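Local coordinates for protein metallocarboxypeptidase (Trypanosoma cruzi, PDB 3DWC) that probably releases C-terminal amino acids other than proline from peptides, as a metal-dependent carboxypeptidase of the M32 family, at residues B[101-112]-B[131-142]. Sequence-based numbering, arbitrary orientation.
Sequences FVERKTVLTTKA and TLKELIALFREE
An antiparallel helical hairpin joins helix 99-122 to helix 125-147 in this mostly helical M32 carboxypeptidase, and 101-112 packs against 131-142 along it, the axes of these two segments approaching to 10.7 Å at closest with N-to-C directions 148° from parallel. Near the N-terminal end of 101-112, F101 and L138 reach for each other from opposite directions. With CG of F101 anti to its N (chi1 -177°), the ring projects across the gap and its far end meets both methyls of L138, CZ lying 3.3 Å from CD1. E142 CB also packs on F101 CZ, while the carboxylate of E141 stands at the ring's edge, its plane almost perpendicular to the ring.

Two salt bridges flank this apolar contact. R104 bends at chi3 to bring its guanidinium over to E141; NH1 lies 2.7 Å from OE1, but both hydrogen bonds of the pair are weak and the two planes are 58° apart, so the groups do not meet as a flat bidentate pair. E100 shares the guanidinium through NH2. On the other flank, the extended chain of K105 runs past L138 CD1, and its NZ bonds E142 OE1 at 2.7 Å on the syn lone pair, with a weaker bond to OE2. R146 also engages OE2, so the carboxylate of E142, a buried residue, is held by two cations, which probably stabilise its negative charge.

Farther along, L108 CG rests 3.9 Å from L135 CD2, and L108 CD2 touches E134 CB. At the end nearer the turn, A112 CB meets T131 CG2 at 3.5 Å, beside a weak K111 NZ to T131 OG1 hydrogen bond. Beyond the pair, I136 and F139 pack on helix 358-374, F139 also stacks with F417, and E142 touches helix 154-162; helix 125-147 thus links helix 99-122 to those neighbours.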
loop_
_atom_site.group_PDB
_atom_site.type_symbol
_atom_site.label_atom_id
_atom_site.label_comp_id
_atom_site.label_asym_id
_atom_site.label_seq_id
_atom_site.Cartn_x
_atom_site.Cartn_y
_atom_site.Cartn_z
ATOM N N PHE B 101 17.719 2.996 -26.116
ATOM C CA PHE B 101 18.478 3.735 -25.105
ATOM C C PHE B 101 17.932 3.473 -23.708
ATOM O O PHE B 101 18.684 3.189 -22.790
ATOM C CB PHE B 101 18.436 5.233 -25.386
ATOM C CG PHE B 101 19.254 6.033 -24.436
ATOM C CD1 PHE B 101 20.551 6.385 -24.751
ATOM C CD2 PHE B 101 18.736 6.420 -23.209
ATOM C CE1 PHE B 101 21.314 7.123 -23.869
ATOM C CE2 PHE B 101 19.503 7.147 -22.322
ATOM C CZ PHE B 101 20.793 7.499 -22.659
ATOM N N VAL B 102 16.611 3.575 -23.570
ATOM C CA VAL B 102 15.938 3.382 -22.286
ATOM C C VAL B 102 16.290 2.043 -21.623
ATOM O O VAL B 102 16.696 2.031 -20.469
ATOM C CB VAL B 102 14.393 3.558 -22.429
ATOM C CG1 VAL B 102 13.644 3.012 -21.218
ATOM C CG2 VAL B 102 14.055 5.016 -22.641
ATOM N N GLU B 103 16.149 0.931 -22.355
ATOM C CA GLU B 103 16.481 -0.398 -21.812
ATOM C C GLU B 103 17.959 -0.526 -21.474
ATOM O O GLU B 103 18.318 -1.126 -20.462
ATOM C CB GLU B 103 16.058 -1.528 -22.769
ATOM C CG GLU B 103 14.818 -2.300 -22.300
ATOM C CD GLU B 103 15.129 -3.286 -21.163
ATOM O OE1 GLU B 103 14.874 -2.951 -19.985
ATOM O OE2 GLU B 103 15.635 -4.395 -21.447
ATOM N N ARG B 104 18.808 0.050 -22.319
ATOM C CA ARG B 104 20.247 0.097 -22.052
ATOM C C ARG B 104 20.579 0.874 -20.773
ATOM O O ARG B 104 21.434 0.453 -19.980
ATOM C CB ARG B 104 20.973 0.746 -23.226
ATOM C CG ARG B 104 22.480 0.506 -23.218
ATOM C CD ARG B 104 23.247 1.637 -23.893
ATOM N NE ARG B 104 22.601 2.153 -25.102
ATOM C CZ ARG B 104 23.124 3.106 -25.872
ATOM N NH1 ARG B 104 24.306 3.638 -25.568
ATOM N NH2 ARG B 104 22.479 3.520 -26.963
ATOM N N LYS B 105 19.920 2.019 -20.581
ATOM C CA LYS B 105 20.159 2.824 -19.385
ATOM C C LYS B 105 19.762 2.002 -18.178
ATOM O O LYS B 105 20.541 1.856 -17.243
ATOM C CB LYS B 105 19.371 4.139 -19.412
ATOM C CG LYS B 105 19.537 4.956 -18.122
ATOM C CD LYS B 105 19.033 6.385 -18.242
ATOM C CE LYS B 105 19.374 7.185 -16.965
ATOM N NZ LYS B 105 18.722 8.526 -16.965
ATOM N N THR B 106 18.551 1.451 -18.236
ATOM C CA THR B 106 17.977 0.641 -17.155
ATOM C C THR B 106 18.867 -0.519 -16.722
ATOM O O THR B 106 19.015 -0.771 -15.524
ATOM C CB THR B 106 16.616 0.071 -17.584
ATOM O OG1 THR B 106 15.751 1.152 -17.955
ATOM C CG2 THR B 106 15.979 -0.747 -16.458
ATOM N N VAL B 107 19.452 -1.213 -17.699
ATOM C CA VAL B 107 20.349 -2.340 -17.432
ATOM C C VAL B 107 21.611 -1.851 -16.766
ATOM O O VAL B 107 22.052 -2.419 -15.769
ATOM C CB VAL B 107 20.738 -3.125 -18.722
ATOM C CG1 VAL B 107 21.973 -4.018 -18.465
ATOM C CG2 VAL B 107 19.558 -3.967 -19.226
ATOM N N LEU B 108 22.196 -0.797 -17.319
ATOM C CA LEU B 108 23.416 -0.238 -16.746
ATOM C C LEU B 108 23.171 0.325 -15.339
ATOM O O LEU B 108 23.990 0.126 -14.449
ATOM C CB LEU B 108 24.034 0.812 -17.680
ATOM C CG LEU B 108 25.287 1.543 -17.182
ATOM C CD1 LEU B 108 26.340 0.567 -16.640
ATOM C CD2 LEU B 108 25.870 2.469 -18.281
ATOM N N THR B 109 22.044 0.986 -15.109
ATOM C CA THR B 109 21.837 1.598 -13.797
ATOM C C THR B 109 21.643 0.539 -12.731
ATOM O O THR B 109 22.138 0.690 -11.611
ATOM C CB THR B 109 20.669 2.624 -13.776
ATOM O OG1 THR B 109 19.436 1.983 -14.133
ATOM C CG2 THR B 109 20.954 3.779 -14.740
ATOM N N THR B 110 20.932 -0.536 -13.081
ATOM C CA THR B 110 20.758 -1.700 -12.187
ATOM C C THR B 110 22.070 -2.454 -11.957
ATOM O O THR B 110 22.308 -2.973 -10.860
ATOM C CB THR B 110 19.737 -2.691 -12.746
ATOM O OG1 THR B 110 19.795 -2.649 -14.174
ATOM C CG2 THR B 110 18.318 -2.350 -12.283
ATOM N N LYS B 111 22.906 -2.528 -12.998
ATOM C CA LYS B 111 24.270 -3.035 -12.851
ATOM C C LYS B 111 25.085 -2.066 -12.000
ATOM O O LYS B 111 25.651 -2.442 -10.971
ATOM C CB LYS B 111 24.951 -3.205 -14.218
ATOM C CG LYS B 111 26.417 -3.708 -14.137
ATOM C CD LYS B 111 27.092 -3.868 -15.523
ATOM C CE LYS B 111 28.644 -3.759 -15.434
ATOM N NZ LYS B 111 29.138 -2.338 -15.215
ATOM N N ALA B 112 25.115 -0.813 -12.439
ATOM C CA ALA B 112 25.941 0.212 -11.815
ATOM C C ALA B 112 25.701 0.274 -10.314
ATOM O O ALA B 112 26.638 0.498 -9.545
ATOM C CB ALA B 112 25.687 1.576 -12.462
ATOM N N THR B 131 32.601 1.047 -14.865
ATOM C CA THR B 131 31.188 1.447 -14.805
ATOM C C THR B 131 31.043 2.965 -14.940
ATOM O O THR B 131 30.318 3.441 -15.802
ATOM C CB THR B 131 30.508 1.060 -13.465
ATOM O OG1 THR B 131 30.571 -0.355 -13.261
ATOM C CG2 THR B 131 29.046 1.506 -13.466
ATOM N N LEU B 132 31.755 3.706 -14.090
ATOM C CA LEU B 132 31.629 5.168 -14.040
ATOM C C LEU B 132 31.875 5.787 -15.424
ATOM O O LEU B 132 31.103 6.639 -15.863
ATOM C CB LEU B 132 32.557 5.756 -12.951
ATOM C CG LEU B 132 32.376 7.174 -12.334
ATOM C CD1 LEU B 132 33.490 8.104 -12.752
ATOM C CD2 LEU B 132 30.981 7.857 -12.560
ATOM N N LYS B 133 32.914 5.325 -16.123
ATOM C CA LYS B 133 33.176 5.745 -17.508
ATOM C C LYS B 133 31.976 5.527 -18.424
ATOM O O LYS B 133 31.731 6.342 -19.307
ATOM C CB LYS B 133 34.388 5.002 -18.096
ATOM C CG LYS B 133 35.751 5.510 -17.603
ATOM C CD LYS B 133 36.896 4.518 -17.881
ATOM C CE LYS B 133 37.621 4.782 -19.207
ATOM N NZ LYS B 133 36.828 4.401 -20.418
ATOM N N GLU B 134 31.245 4.428 -18.225
ATOM C CA GLU B 134 30.074 4.096 -19.073
ATOM C C GLU B 134 28.848 4.961 -18.738
ATOM O O GLU B 134 28.095 5.367 -19.631
ATOM C CB GLU B 134 29.682 2.620 -18.935
ATOM C CG GLU B 134 30.652 1.631 -19.551
ATOM C CD GLU B 134 30.091 0.212 -19.525
ATOM O OE1 GLU B 134 30.638 -0.643 -18.778
ATOM O OE2 GLU B 134 29.082 -0.033 -20.229
ATOM N N LEU B 135 28.641 5.197 -17.448
ATOM C CA LEU B 135 27.613 6.148 -16.968
ATOM C C LEU B 135 27.808 7.509 -17.610
ATOM O O LEU B 135 26.922 8.015 -18.283
ATOM C CB LEU B 135 27.664 6.261 -15.449
ATOM C CG LEU B 135 27.190 4.989 -14.742
ATOM C CD1 LEU B 135 27.510 5.042 -13.269
ATOM C CD2 LEU B 135 25.683 4.768 -14.980
ATOM N N ILE B 136 29.005 8.058 -17.454
ATOM C CA ILE B 136 29.310 9.372 -17.992
ATOM C C ILE B 136 29.096 9.423 -19.510
ATOM O O ILE B 136 28.701 10.461 -20.038
ATOM C CB ILE B 136 30.762 9.835 -17.626
ATOM C CG1 ILE B 136 30.930 9.951 -16.110
ATOM C CG2 ILE B 136 31.103 11.190 -18.268
ATOM C CD1 ILE B 136 30.035 10.998 -15.458
ATOM N N ALA B 137 29.349 8.321 -20.216
ATOM C CA ALA B 137 29.123 8.293 -21.665
ATOM C C ALA B 137 27.633 8.211 -21.982
ATOM O O ALA B 137 27.166 8.801 -22.948
ATOM C CB ALA B 137 29.873 7.133 -22.303
ATOM N N LEU B 138 26.901 7.469 -21.154
ATOM C CA LEU B 138 25.437 7.367 -21.258
ATOM C C LEU B 138 24.743 8.723 -21.001
ATOM O O LEU B 138 23.823 9.110 -21.745
ATOM C CB LEU B 138 24.920 6.317 -20.262
ATOM C CG LEU B 138 23.549 5.662 -20.458
ATOM C CD1 LEU B 138 22.432 6.578 -19.991
ATOM C CD2 LEU B 138 23.313 5.237 -21.884
ATOM N N PHE B 139 25.192 9.425 -19.951
ATOM C CA PHE B 139 24.656 10.748 -19.580
ATOM C C PHE B 139 24.884 11.759 -20.669
ATOM O O PHE B 139 23.987 12.560 -20.971
ATOM C CB PHE B 139 25.328 11.297 -18.312
ATOM C CG PHE B 139 25.033 10.529 -17.065
ATOM C CD1 PHE B 139 26.006 10.390 -16.092
ATOM C CD2 PHE B 139 23.768 9.973 -16.827
ATOM C CE1 PHE B 139 25.745 9.706 -14.930
ATOM C CE2 PHE B 139 23.506 9.298 -15.667
ATOM C CZ PHE B 139 24.489 9.154 -14.723
ATOM N N ARG B 140 26.093 11.747 -21.237
ATOM C CA ARG B 140 26.427 12.626 -22.363
ATOM C C ARG B 140 25.527 12.334 -23.551
ATOM O O ARG B 140 25.124 13.254 -24.277
ATOM C CB ARG B 140 27.882 12.449 -22.806
ATOM C CG ARG B 140 28.938 12.976 -21.835
ATOM C CD ARG B 140 30.332 12.482 -22.237
ATOM N NE ARG B 140 31.380 12.897 -21.298
ATOM C CZ ARG B 140 32.652 12.509 -21.369
ATOM N NH1 ARG B 140 33.539 12.948 -20.473
ATOM N NH2 ARG B 140 33.046 11.677 -22.328
ATOM N N GLU B 141 25.234 11.047 -23.752
ATOM C CA GLU B 141 24.359 10.609 -24.835
ATOM C C GLU B 141 22.928 10.991 -24.513
ATOM O O GLU B 141 22.175 11.422 -25.393
ATOM C CB GLU B 141 24.452 9.096 -25.040
ATOM C CG GLU B 141 23.657 8.595 -26.259
ATOM C CD GLU B 141 23.793 7.098 -26.492
ATOM O OE1 GLU B 141 24.254 6.384 -25.574
ATOM O OE2 GLU B 141 23.421 6.640 -27.599
ATOM N N GLU B 142 22.557 10.820 -23.248
ATOM C CA GLU B 142 21.239 11.238 -22.777
ATOM C C GLU B 142 20.997 12.733 -23.015
ATOM O O GLU B 142 19.996 13.105 -23.623
ATOM C CB GLU B 142 21.032 10.876 -21.303
ATOM C CG GLU B 142 19.579 11.076 -20.858
ATOM C CD GLU B 142 19.257 10.487 -19.491
ATOM O OE1 GLU B 142 20.106 9.770 -18.927
ATOM O OE2 GLU B 142 18.140 10.747 -18.979
#